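Long-range contact in BtGH115A (Bacteroides thetaiotaomicron, PDB 5BY3), which is a family GH115 4-O-methyl-alpha-glucuronidase with specificity for decorated arabinogalactans: residues V516-N527 and L573-K583. Sequence-based numbering, arbitrary orientation.
Sequences VKDLPWSEREIN and LLYAQLARHDK
At one end of an antiparallel helix pair, where helix 523-543 starts and helix 552-580 finishes, the loop 516-522 lies across the second helix and Q577 reads its backbone. The amide of Q577 bonds twice to one residue: OE1 accepts from L519 N at 3.0 Å, and NE2 gives its hydrogen to L519 O at 3.2 Å, in the carbonyl plane. Q577 gets there on an extended chain, CG anti to the backbone N (chi1 169°), with the D518 carboxylate stacked on its amide, the planes 16° apart. A leucine in place of this glutamine would probably leave L519 N and O without these mates and the loop less firmly held.

One turn on, R580 takes D518 side-on: NE (3.1 Å) and NH2 (2.9 Å) both donate to D518 OD1, almost in the guanidinium plane, and this salt bridge has K517 CA lying over one face of the guanidinium. H581 turns its ND1 back to Q577 O, 3.1 Å away, just where a Schellman motif with D582 at C-prime closes the helix.

Across the pair, I526 packs between the helices, its CG2 against L574 CB at 3.9 Å and its CD1 beside Q577 NE2, while E523 CG rests on L578 CD2 at 3.7 Å. S522 and E525 form the capping box that starts the first helix, and D640 takes a further bond from S522 and a salt bridge from R524.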
# COMPACT_ATOMS: atom_id res chain seq x y z
N VAL A 516 13.58 -2.49 -25.12
CA VAL A 516 14.55 -2.65 -24.05
C VAL A 516 15.94 -2.03 -24.40
O VAL A 516 16.46 -2.21 -25.53
CB VAL A 516 14.63 -4.13 -23.61
CG1 VAL A 516 15.88 -4.41 -22.80
CG2 VAL A 516 13.40 -4.51 -22.78
N LYS A 517 16.53 -1.30 -23.45
CA LYS A 517 17.71 -0.48 -23.71
C LYS A 517 18.51 -0.22 -22.44
O LYS A 517 17.96 -0.29 -21.34
CB LYS A 517 17.32 0.84 -24.38
CG LYS A 517 16.42 1.73 -23.51
CD LYS A 517 15.25 2.31 -24.29
CE LYS A 517 15.57 3.72 -24.70
NZ LYS A 517 15.85 4.52 -23.47
N ASP A 518 19.80 0.11 -22.60
CA ASP A 518 20.72 0.41 -21.50
C ASP A 518 20.12 1.32 -20.42
O ASP A 518 19.47 2.34 -20.71
CB ASP A 518 22.02 1.09 -22.01
CG ASP A 518 22.81 0.25 -23.02
OD1 ASP A 518 22.47 -0.93 -23.31
OD2 ASP A 518 23.81 0.80 -23.52
N LEU A 519 20.37 0.96 -19.18
CA LEU A 519 20.21 1.86 -18.07
C LEU A 519 21.48 2.69 -18.09
O LEU A 519 22.51 2.17 -18.51
CB LEU A 519 20.06 1.07 -16.77
CG LEU A 519 18.72 0.32 -16.73
CD1 LEU A 519 18.89 -0.96 -15.98
CD2 LEU A 519 17.62 1.17 -16.12
N PRO A 520 21.42 3.99 -17.67
CA PRO A 520 22.66 4.80 -17.76
C PRO A 520 23.64 4.52 -16.60
O PRO A 520 23.94 5.42 -15.77
CB PRO A 520 22.14 6.26 -17.74
CG PRO A 520 20.76 6.20 -17.09
CD PRO A 520 20.24 4.78 -17.21
N TRP A 521 24.12 3.27 -16.53
CA TRP A 521 25.02 2.85 -15.47
C TRP A 521 26.33 2.28 -16.05
O TRP A 521 26.33 1.73 -17.15
CB TRP A 521 24.36 1.82 -14.54
CG TRP A 521 23.04 2.20 -13.87
CD1 TRP A 521 22.50 3.47 -13.68
CD2 TRP A 521 22.11 1.29 -13.27
NE1 TRP A 521 21.28 3.38 -13.02
CE2 TRP A 521 21.02 2.05 -12.78
CE3 TRP A 521 22.07 -0.11 -13.13
CZ2 TRP A 521 19.94 1.47 -12.13
CZ3 TRP A 521 21.02 -0.68 -12.52
CH2 TRP A 521 19.96 0.10 -12.00
N SER A 522 27.44 2.42 -15.33
CA SER A 522 28.73 1.89 -15.78
C SER A 522 28.82 0.38 -15.59
O SER A 522 28.09 -0.17 -14.78
CB SER A 522 29.83 2.50 -14.94
OG SER A 522 29.71 2.00 -13.61
N GLU A 523 29.73 -0.26 -16.30
CA GLU A 523 30.10 -1.66 -16.06
C GLU A 523 30.34 -1.99 -14.60
O GLU A 523 29.80 -2.99 -14.08
CB GLU A 523 31.30 -2.07 -16.91
CG GLU A 523 31.15 -3.52 -17.36
CD GLU A 523 32.40 -4.14 -17.97
OE1 GLU A 523 33.17 -3.40 -18.61
OE2 GLU A 523 32.57 -5.37 -17.83
N ARG A 524 31.11 -1.14 -13.93
CA ARG A 524 31.41 -1.27 -12.50
C ARG A 524 30.11 -1.30 -11.66
O ARG A 524 29.86 -2.27 -10.95
CB ARG A 524 32.42 -0.20 -12.07
CG ARG A 524 32.80 -0.23 -10.59
CD ARG A 524 33.45 1.08 -10.20
NE ARG A 524 32.93 1.61 -8.93
CZ ARG A 524 31.84 2.37 -8.77
NH1 ARG A 524 31.09 2.72 -9.81
NH2 ARG A 524 31.49 2.79 -7.55
N GLU A 525 29.26 -0.27 -11.79
CA GLU A 525 27.94 -0.21 -11.10
C GLU A 525 27.04 -1.43 -11.40
O GLU A 525 26.31 -1.91 -10.52
CB GLU A 525 27.19 1.09 -11.47
CG GLU A 525 27.78 2.36 -10.87
CD GLU A 525 27.33 3.68 -11.54
OE1 GLU A 525 26.98 3.71 -12.74
OE2 GLU A 525 27.39 4.74 -10.86
N ILE A 526 27.10 -1.94 -12.62
CA ILE A 526 26.31 -3.11 -13.02
C ILE A 526 26.80 -4.35 -12.28
O ILE A 526 25.99 -5.05 -11.64
CB ILE A 526 26.32 -3.31 -14.55
CG1 ILE A 526 25.51 -2.21 -15.23
CG2 ILE A 526 25.76 -4.66 -14.93
CD1 ILE A 526 25.81 -2.06 -16.70
N ASN A 527 28.11 -4.59 -12.34
CA ASN A 527 28.77 -5.69 -11.60
C ASN A 527 28.51 -5.63 -10.11
O ASN A 527 28.15 -6.65 -9.52
CB ASN A 527 30.27 -5.70 -11.87
CG ASN A 527 30.58 -6.16 -13.28
OD1 ASN A 527 29.79 -6.87 -13.87
ND2 ASN A 527 31.71 -5.74 -13.81
N LEU A 573 18.21 -8.81 -17.43
CA LEU A 573 18.32 -7.52 -18.08
C LEU A 573 19.74 -6.96 -17.98
O LEU A 573 20.20 -6.33 -18.93
CB LEU A 573 17.21 -6.53 -17.56
CG LEU A 573 15.84 -6.99 -18.14
CD1 LEU A 573 14.69 -6.96 -17.16
CD2 LEU A 573 15.50 -6.29 -19.44
N LEU A 574 20.45 -7.19 -16.87
CA LEU A 574 21.82 -6.68 -16.82
C LEU A 574 22.83 -7.47 -17.65
O LEU A 574 23.68 -6.84 -18.30
CB LEU A 574 22.29 -6.44 -15.39
CG LEU A 574 21.54 -5.27 -14.77
CD1 LEU A 574 22.00 -5.12 -13.33
CD2 LEU A 574 21.77 -4.00 -15.56
N TYR A 575 22.74 -8.82 -17.67
CA TYR A 575 23.59 -9.63 -18.56
C TYR A 575 23.30 -9.26 -20.01
O TYR A 575 24.20 -9.17 -20.82
CB TYR A 575 23.37 -11.13 -18.40
CG TYR A 575 23.78 -11.78 -17.08
CD1 TYR A 575 24.90 -11.34 -16.37
CD2 TYR A 575 23.07 -12.90 -16.60
CE1 TYR A 575 25.27 -11.94 -15.17
CE2 TYR A 575 23.43 -13.53 -15.41
CZ TYR A 575 24.53 -13.06 -14.70
OH TYR A 575 24.88 -13.69 -13.51
N ALA A 576 22.02 -9.06 -20.32
CA ALA A 576 21.59 -8.59 -21.63
C ALA A 576 22.28 -7.29 -22.04
O ALA A 576 22.70 -7.13 -23.22
CB ALA A 576 20.08 -8.43 -21.66
N GLN A 577 22.42 -6.36 -21.07
CA GLN A 577 23.08 -5.08 -21.34
C GLN A 577 24.58 -5.28 -21.58
O GLN A 577 25.15 -4.68 -22.51
CB GLN A 577 22.81 -4.06 -20.24
CG GLN A 577 23.67 -2.80 -20.34
CD GLN A 577 23.11 -1.62 -19.58
OE1 GLN A 577 21.95 -1.62 -19.17
NE2 GLN A 577 23.92 -0.60 -19.42
N LEU A 578 25.21 -6.11 -20.75
CA LEU A 578 26.63 -6.48 -20.93
C LEU A 578 26.84 -7.22 -22.25
O LEU A 578 27.82 -6.96 -22.92
CB LEU A 578 27.16 -7.29 -19.77
CG LEU A 578 27.19 -6.65 -18.38
CD1 LEU A 578 27.46 -7.73 -17.37
CD2 LEU A 578 28.18 -5.50 -18.28
N ALA A 579 25.87 -8.07 -22.63
CA ALA A 579 25.91 -8.83 -23.88
C ALA A 579 25.83 -8.00 -25.16
O ALA A 579 26.58 -8.26 -26.10
CB ALA A 579 24.82 -9.91 -23.89
N ARG A 580 24.91 -7.02 -25.21
CA ARG A 580 24.84 -6.00 -26.28
C ARG A 580 26.19 -5.35 -26.54
O ARG A 580 26.48 -5.02 -27.68
CB ARG A 580 23.83 -4.88 -25.93
CG ARG A 580 22.36 -5.24 -26.14
CD ARG A 580 21.45 -4.02 -26.12
NE ARG A 580 21.36 -3.36 -24.80
CZ ARG A 580 20.53 -3.72 -23.83
NH1 ARG A 580 19.70 -4.75 -23.98
NH2 ARG A 580 20.55 -3.06 -22.69
N HIS A 581 26.96 -5.10 -25.48
CA HIS A 581 28.28 -4.48 -25.61
C HIS A 581 29.44 -5.49 -25.66
O HIS A 581 30.59 -5.11 -25.45
CB HIS A 581 28.51 -3.43 -24.50
CG HIS A 581 27.62 -2.24 -24.58
ND1 HIS A 581 26.36 -2.21 -24.01
CD2 HIS A 581 27.79 -1.04 -25.17
CE1 HIS A 581 25.80 -1.04 -24.25
NE2 HIS A 581 26.65 -0.30 -24.94
N ASP A 582 29.15 -6.77 -25.94
CA ASP A 582 30.17 -7.78 -26.25
C ASP A 582 31.06 -8.02 -25.02
O ASP A 582 32.28 -8.20 -25.12
CB ASP A 582 30.99 -7.33 -27.49
CG ASP A 582 31.45 -8.47 -28.38
OD1 ASP A 582 30.58 -9.14 -28.99
OD2 ASP A 582 32.69 -8.67 -28.50
N LYS A 583 30.43 -8.01 -23.85
CA LYS A 583 31.12 -8.16 -22.56
C LYS A 583 30.59 -9.34 -21.73
O LYS A 583 31.02 -9.54 -20.57
CB LYS A 583 31.01 -6.87 -21.74
CG LYS A 583 31.48 -5.66 -22.49
CD LYS A 583 32.10 -4.62 -21.61
CE LYS A 583 33.33 -4.08 -22.34
NZ LYS A 583 33.46 -2.62 -22.15